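Local coordinates for oxidoreductase protein (Agrobacterium radiobacter, PDB 5UI9) that probably catalyses NAD-dependent oxidation or reduction of a small hydroxylated substrate, as a member of the GFO/IDH/MocA family of Rossmann-fold oxidoreductases, at residues E147-G151 / G223-I227. Numbering follows the deposited sequence.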
ATOM      1  N   GLU A 147       6.780 -17.566   7.764  1.00 47.10           N
ATOM      2  CA  GLU A 147       7.757 -16.631   7.209  1.00 48.50           C
ATOM      3  C   GLU A 147       7.020 -15.464   6.552  1.00 46.75           C
ATOM      4  O   GLU A 147       6.182 -15.695   5.682  1.00 46.79           O
ATOM      5  CB  GLU A 147       8.647 -17.311   6.159  1.00 53.30           C
ATOM      6  CG  GLU A 147       9.497 -18.476   6.671  1.00 59.17           C
ATOM      7  CD  GLU A 147      10.666 -18.063   7.573  1.00 63.33           C
ATOM      8  OE1 GLU A 147      10.930 -16.852   7.762  1.00 62.54           O
ATOM      9  OE2 GLU A 147      11.340 -18.979   8.101  1.00 69.03           O
ATOM     10  N   PRO A 148       7.340 -14.214   6.940  1.00 45.03           N
ATOM     11  CA  PRO A 148       6.703 -13.054   6.295  1.00 43.79           C
ATOM     12  C   PRO A 148       7.133 -12.889   4.833  1.00 42.00           C
ATOM     13  O   PRO A 148       8.304 -13.070   4.526  1.00 41.53           O
ATOM     14  CB  PRO A 148       7.200 -11.873   7.131  1.00 42.88           C
ATOM     15  CG  PRO A 148       8.511 -12.324   7.687  1.00 44.00           C
ATOM     16  CD  PRO A 148       8.400 -13.805   7.888  1.00 44.90           C
ATOM     17  N   PHE A 149       6.185 -12.601   3.941  1.00 40.67           N
ATOM     18  CA  PHE A 149       6.505 -12.316   2.526  1.00 40.13           C
ATOM     19  C   PHE A 149       6.072 -10.928   2.027  1.00 38.98           C
ATOM     20  O   PHE A 149       6.554 -10.465   0.987  1.00 38.49           O
ATOM     21  CB  PHE A 149       5.961 -13.429   1.604  1.00 40.12           C
ATOM     22  CG  PHE A 149       4.451 -13.526   1.554  1.00 38.61           C
ATOM     23  CD1 PHE A 149       3.707 -12.688   0.726  1.00 37.77           C
ATOM     24  CD2 PHE A 149       3.776 -14.489   2.307  1.00 38.30           C
ATOM     25  CE1 PHE A 149       2.324 -12.785   0.673  1.00 36.86           C
ATOM     26  CE2 PHE A 149       2.396 -14.595   2.253  1.00 37.71           C
ATOM     27  CZ  PHE A 149       1.667 -13.747   1.429  1.00 37.43           C
ATOM     28  N   TRP A 150       5.161 -10.274   2.742  1.00 36.73           N
ATOM     29  CA  TRP A 150       4.638  -8.992   2.311  1.00 35.80           C
ATOM     30  C   TRP A 150       4.280  -8.152   3.516  1.00 34.30           C
ATOM     31  O   TRP A 150       3.811  -8.682   4.521  1.00 34.60           O
ATOM     32  CB  TRP A 150       3.399  -9.182   1.428  1.00 37.12           C
ATOM     33  CG  TRP A 150       2.915  -7.912   0.805  1.00 36.51           C
ATOM     34  CD1 TRP A 150       3.345  -7.352  -0.364  1.00 38.02           C
ATOM     35  CD2 TRP A 150       1.918  -7.030   1.328  1.00 38.07           C
ATOM     36  NE1 TRP A 150       2.676  -6.177  -0.603  1.00 39.70           N
ATOM     37  CE2 TRP A 150       1.788  -5.959   0.417  1.00 38.25           C
ATOM     38  CE3 TRP A 150       1.110  -7.048   2.471  1.00 38.58           C
ATOM     39  CZ2 TRP A 150       0.890  -4.912   0.619  1.00 37.60           C
ATOM     40  CZ3 TRP A 150       0.209  -6.004   2.668  1.00 37.43           C
ATOM     41  CH2 TRP A 150       0.112  -4.954   1.746  1.00 36.24           C
ATOM     42  N   GLY A 151       4.477  -6.844   3.409  1.00 33.59           N
ATOM     43  CA  GLY A 151       4.035  -5.935   4.460  1.00 33.35           C
ATOM     44  C   GLY A 151       3.593  -4.580   3.959  1.00 32.54           C
ATOM     45  O   GLY A 151       3.960  -4.164   2.870  1.00 32.92           O
ATOM     46  N   GLY A 223      13.698 -11.450   0.723  1.00 44.94           N
ATOM     47  CA  GLY A 223      12.713 -11.760  -0.311  1.00 45.18           C
ATOM     48  C   GLY A 223      11.388 -11.037  -0.155  1.00 43.04           C
ATOM     49  O   GLY A 223      10.677 -10.862  -1.138  1.00 46.13           O
ATOM     50  N   ALA A 224      11.053 -10.612   1.067  1.00 41.89           N
ATOM     51  CA  ALA A 224       9.804  -9.885   1.331  1.00 39.54           C
ATOM     52  C   ALA A 224       9.713  -8.568   0.565  1.00 36.94           C
ATOM     53  O   ALA A 224      10.722  -7.932   0.283  1.00 36.17           O
ATOM     54  CB  ALA A 224       9.624  -9.629   2.825  1.00 39.34           C
ATOM     55  N   THR A 225       8.486  -8.198   0.213  1.00 36.14           N
ATOM     56  CA  THR A 225       8.180  -6.912  -0.396  1.00 35.30           C
ATOM     57  C   THR A 225       7.371  -6.116   0.609  1.00 34.34           C
ATOM     58  O   THR A 225       6.517  -6.677   1.290  1.00 35.18           O
ATOM     59  CB  THR A 225       7.326  -7.089  -1.662  1.00 35.32           C
ATOM     60  OG1 THR A 225       8.010  -7.931  -2.588  1.00 36.47           O
ATOM     61  CG2 THR A 225       7.026  -5.742  -2.323  1.00 35.31           C
ATOM     62  N   SER A 226       7.620  -4.814   0.704  1.00 33.78           N
ATOM     63  CA  SER A 226       6.768  -3.964   1.523  1.00 33.71           C
ATOM     64  C   SER A 226       6.488  -2.597   0.902  1.00 32.81           C
ATOM     65  O   SER A 226       7.209  -2.134   0.010  1.00 32.53           O
ATOM     66  CB  SER A 226       7.320  -3.836   2.949  1.00 34.21           C
ATOM     67  OG  SER A 226       8.328  -2.855   3.033  1.00 34.73           O
ATOM     68  N   ILE A 227       5.393  -1.998   1.370  1.00 32.62           N
ATOM     69  CA  ILE A 227       5.015  -0.628   1.069  1.00 32.46           C
ATOM     70  C   ILE A 227       5.145   0.205   2.343  1.00 30.32           C
ATOM     71  O   ILE A 227       4.620  -0.171   3.394  1.00 29.18           O
ATOM     72  CB  ILE A 227       3.551  -0.548   0.580  1.00 34.68           C
ATOM     73  CG1 ILE A 227       3.371  -1.318  -0.738  1.00 38.92           C
ATOM     74  CG2 ILE A 227       3.084   0.897   0.428  1.00 34.90           C
ATOM     75  CD1 ILE A 227       4.172  -0.776  -1.908  1.00 41.12           C
TER
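F149 O accepts the amide N of T225 at 3.1 Å at the start of a parallel strand pairing; the donor sits above the carbonyl plane, 40° out of it. G151 then uses both its backbone polar atoms: its N donates to T225 O at 2.9 Å, in the carbonyl plane, and its O receives I227 N at 3.0 Å. Each of these three oxygens also takes a CA-H...O contact, the shortest from S226 CA to G151 O at 3.1 Å. On one face the W150 side chain crosses that of T225 at a slant, CD1 coming 4.2 Å from T225 CB. Its CG, anti to the backbone N (chi1 -173°), sends the indole forward along its own strand. T225 O meets the ring obliquely, 3.6 Å from W150 CD1. On the other face S226 CB rests 3.4 Å from G151 O, while its hydroxyl is hydrogen-bonded to H220 on strand 213-220. On the side of strand 148-156 turned to strand 245-250, F149 and W150 both lie opposite D249, a classic beta bulge. The W150 and T225 face belongs to the dimer interface, where R156 of the second subunit makes a cation-pi contact with the indole and I227 meets I227 of that subunit. The pairing thus joins the middle strand of the mixed sheet, 148-156, to its parallel neighbour 225-231, with L191 of helix 175-191 packing on P148 and S226.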